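PDB 6IAQ: dihydrodipicolinate reductase N-terminus domain-containing protein from Mycobacterium smegmatis, which probably catalyses the NADP-dependent asymmetric reductive amination of ketones as a native amine dehydrogenase. Local coordinates for residues Q309-V317 with L330-F339. Sequence-based numbering, arbitrary orientation.
Sequences QMVNRIPDV and LPRLRYRPQF
Arg313 lies between two leucines of the C-terminal tail. Leu333 CD1 lies over one face of its guanidinium, toward the rim, 3.8 Å from Arg313 NE. Leu330 CB and CD1 lie over the opposite face, CB 3.5 Å from Arg313 NH1. The Arg313 chain bends at its second torsion (chi2 -53°), which carries the tip back to the tail. There Arg313 NH1 donates to Pro331 O at 2.9 Å, in the guanidinium plane and nearly straight at 164°. The same NH1 forms a salt bridge with Asp316 OD2, and NE pairs with Asp142. This is the tight part of the contact, with apolar groups on the faces and acceptors at the edge. Arg336 extends the charge network. Arg336 NH1 forms a salt bridge with Asp316 OD1 at 3.1 Å, coming from above the carboxylate plane, and also donates to Asn312 O, where helix 302-312 gives way to helix 314-319. One guanidinium face rests on Pro315, and Arg336 NE is buried without a partner. Pro315 CG also sits over the centre of the Phe339 ring, a CH-pi contact of 3.9 Å to the centroid. Val311 O lies at the ring edge, 3.2 Å from Phe339 CZ, and Val311 CG1 packs against the same CZ. The contact is looser toward exposed Pro331, and one water links Asp316 OD1 to Arg332 O. Arg332 and Arg334 start away from the helices, and their guanidinium groups form salt bridges with Asp214 of the second subunit. The tail thus straps the junction of the two helices. Behind it, Ile314 packs on helix 17-28 and strand 77-80 of the Rossmann-type domain, while Gln309, Arg313 and Leu333 touch helix 141-153.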
# COMPACT_ATOMS: atom_id res chain seq x y z
N GLN A 309 -4.46 -9.37 9.83
CA GLN A 309 -3.95 -9.70 8.48
C GLN A 309 -4.13 -11.19 8.21
O GLN A 309 -4.60 -11.53 7.11
CB GLN A 309 -2.54 -9.18 8.31
CG GLN A 309 -2.53 -7.66 8.16
CD GLN A 309 -1.13 -7.16 7.97
OE1 GLN A 309 -0.63 -7.10 6.86
NE2 GLN A 309 -0.49 -6.82 9.07
N MET A 310 -3.81 -12.07 9.17
CA MET A 310 -4.01 -13.53 8.97
C MET A 310 -5.49 -13.79 8.74
O MET A 310 -5.82 -14.55 7.85
CB MET A 310 -3.50 -14.37 10.16
CG MET A 310 -3.71 -15.86 9.91
SD MET A 310 -2.60 -16.93 10.89
CE MET A 310 -3.25 -16.49 12.49
N VAL A 311 -6.37 -13.19 9.52
CA VAL A 311 -7.85 -13.40 9.38
C VAL A 311 -8.30 -12.92 8.01
O VAL A 311 -8.95 -13.72 7.29
CB VAL A 311 -8.61 -12.74 10.53
CG1 VAL A 311 -10.12 -12.72 10.30
CG2 VAL A 311 -8.29 -13.44 11.85
N ASN A 312 -7.94 -11.69 7.63
CA ASN A 312 -8.44 -11.04 6.39
C ASN A 312 -7.83 -11.77 5.19
O ASN A 312 -8.41 -11.67 4.08
CB ASN A 312 -8.18 -9.53 6.38
CG ASN A 312 -8.95 -8.78 7.47
OD1 ASN A 312 -9.89 -9.30 8.06
ND2 ASN A 312 -8.54 -7.54 7.75
N ARG A 313 -6.76 -12.55 5.39
CA ARG A 313 -6.16 -13.38 4.31
C ARG A 313 -6.93 -14.69 4.07
O ARG A 313 -6.72 -15.32 3.02
CB ARG A 313 -4.69 -13.72 4.59
CG ARG A 313 -3.67 -12.65 4.22
CD ARG A 313 -3.80 -12.20 2.78
NE ARG A 313 -2.74 -11.30 2.37
CZ ARG A 313 -2.74 -10.63 1.22
NH1 ARG A 313 -3.75 -10.74 0.34
NH2 ARG A 313 -1.72 -9.84 0.93
N ILE A 314 -7.79 -15.13 4.97
CA ILE A 314 -8.35 -16.52 4.89
C ILE A 314 -9.11 -16.69 3.57
O ILE A 314 -8.89 -17.69 2.88
CB ILE A 314 -9.19 -16.88 6.14
CG1 ILE A 314 -8.27 -17.17 7.34
CG2 ILE A 314 -10.12 -18.05 5.85
CD1 ILE A 314 -9.00 -17.16 8.65
N PRO A 315 -10.00 -15.77 3.14
CA PRO A 315 -10.69 -15.96 1.85
C PRO A 315 -9.72 -16.02 0.67
O PRO A 315 -9.98 -16.77 -0.27
CB PRO A 315 -11.63 -14.76 1.71
CG PRO A 315 -11.82 -14.27 3.14
CD PRO A 315 -10.54 -14.64 3.88
N ASP A 316 -8.63 -15.23 0.72
CA ASP A 316 -7.61 -15.18 -0.34
C ASP A 316 -6.95 -16.53 -0.44
O ASP A 316 -6.76 -17.00 -1.55
CB ASP A 316 -6.57 -14.08 -0.11
CG ASP A 316 -7.15 -12.67 -0.08
OD1 ASP A 316 -8.30 -12.50 -0.59
OD2 ASP A 316 -6.46 -11.77 0.47
N VAL A 317 -6.61 -17.15 0.71
CA VAL A 317 -5.80 -18.39 0.75
C VAL A 317 -6.70 -19.54 0.29
O VAL A 317 -6.24 -20.36 -0.50
CB VAL A 317 -5.16 -18.59 2.14
CG1 VAL A 317 -4.61 -19.99 2.34
CG2 VAL A 317 -4.05 -17.56 2.38
N LEU A 330 -0.66 -12.59 -3.79
CA LEU A 330 -2.12 -12.63 -3.53
C LEU A 330 -2.75 -11.32 -3.97
O LEU A 330 -2.04 -10.33 -4.11
CB LEU A 330 -2.35 -12.89 -2.04
CG LEU A 330 -2.00 -14.29 -1.56
CD1 LEU A 330 -2.13 -14.38 -0.05
CD2 LEU A 330 -2.87 -15.35 -2.22
N PRO A 331 -4.07 -11.27 -4.23
CA PRO A 331 -4.73 -10.00 -4.53
C PRO A 331 -4.55 -9.04 -3.34
O PRO A 331 -4.17 -9.48 -2.23
CB PRO A 331 -6.20 -10.37 -4.75
CG PRO A 331 -6.35 -11.72 -4.09
CD PRO A 331 -5.01 -12.40 -4.25
N ARG A 332 -4.82 -7.76 -3.57
CA ARG A 332 -4.66 -6.73 -2.53
C ARG A 332 -5.47 -7.13 -1.29
O ARG A 332 -6.64 -7.50 -1.40
CB ARG A 332 -5.06 -5.32 -2.99
CG ARG A 332 -4.44 -4.25 -2.10
CD ARG A 332 -5.10 -2.87 -2.08
NE ARG A 332 -6.42 -2.93 -1.46
CZ ARG A 332 -7.56 -2.59 -2.05
NH1 ARG A 332 -8.71 -2.74 -1.40
NH2 ARG A 332 -7.59 -2.16 -3.30
N LEU A 333 -4.85 -7.02 -0.13
CA LEU A 333 -5.55 -7.22 1.15
C LEU A 333 -6.67 -6.18 1.24
O LEU A 333 -6.45 -5.00 0.87
CB LEU A 333 -4.52 -7.06 2.27
CG LEU A 333 -5.00 -7.46 3.65
CD1 LEU A 333 -5.38 -8.94 3.69
CD2 LEU A 333 -3.91 -7.15 4.66
N ARG A 334 -7.86 -6.60 1.65
CA ARG A 334 -9.03 -5.70 1.71
C ARG A 334 -9.81 -5.93 3.01
O ARG A 334 -9.77 -7.05 3.60
CB ARG A 334 -9.90 -5.77 0.44
CG ARG A 334 -10.12 -7.15 -0.17
CD ARG A 334 -10.32 -7.17 -1.69
NE ARG A 334 -11.08 -6.02 -2.14
CZ ARG A 334 -10.69 -5.15 -3.07
NH1 ARG A 334 -9.57 -5.30 -3.74
NH2 ARG A 334 -11.46 -4.12 -3.35
N TYR A 335 -10.44 -4.85 3.44
CA TYR A 335 -11.39 -4.77 4.56
C TYR A 335 -12.63 -5.58 4.19
O TYR A 335 -13.21 -5.29 3.13
CB TYR A 335 -11.74 -3.31 4.82
CG TYR A 335 -12.73 -3.09 5.92
CD1 TYR A 335 -12.41 -3.37 7.24
CD2 TYR A 335 -13.98 -2.55 5.67
CE1 TYR A 335 -13.31 -3.17 8.27
CE2 TYR A 335 -14.89 -2.30 6.70
CZ TYR A 335 -14.56 -2.63 8.00
OH TYR A 335 -15.38 -2.38 9.06
N ARG A 336 -12.98 -6.57 5.01
CA ARG A 336 -14.21 -7.38 4.85
C ARG A 336 -14.83 -7.56 6.23
O ARG A 336 -14.34 -8.35 7.03
CB ARG A 336 -13.90 -8.76 4.26
CG ARG A 336 -13.60 -8.79 2.77
CD ARG A 336 -13.59 -10.22 2.28
NE ARG A 336 -12.23 -10.73 2.38
CZ ARG A 336 -11.36 -10.73 1.38
NH1 ARG A 336 -10.14 -11.21 1.55
NH2 ARG A 336 -11.73 -10.29 0.18
N PRO A 337 -15.94 -6.84 6.54
CA PRO A 337 -16.72 -7.13 7.74
C PRO A 337 -17.21 -8.59 7.85
O PRO A 337 -17.29 -9.07 8.95
CB PRO A 337 -17.92 -6.16 7.64
CG PRO A 337 -17.49 -5.08 6.68
CD PRO A 337 -16.48 -5.72 5.76
N GLN A 338 -17.54 -9.27 6.75
CA GLN A 338 -18.23 -10.60 6.78
C GLN A 338 -17.59 -11.56 5.77
O GLN A 338 -17.15 -11.10 4.74
CB GLN A 338 -19.72 -10.41 6.51
N PHE A 339 -17.54 -12.87 6.08
CA PHE A 339 -16.83 -13.91 5.28
C PHE A 339 -17.80 -14.87 4.54
O PHE A 339 -18.93 -15.15 4.94
CB PHE A 339 -15.89 -14.69 6.20
CG PHE A 339 -14.53 -14.08 6.39
CD1 PHE A 339 -14.26 -12.76 6.04
CD2 PHE A 339 -13.53 -14.81 7.01
CE1 PHE A 339 -13.01 -12.21 6.26
CE2 PHE A 339 -12.27 -14.26 7.21
CZ PHE A 339 -12.02 -12.96 6.84
O HOH W 1 -11.53 -6.82 7.68
O HOH W 2 -1.11 -8.81 -1.88
O HOH W 3 -8.07 -9.76 -0.92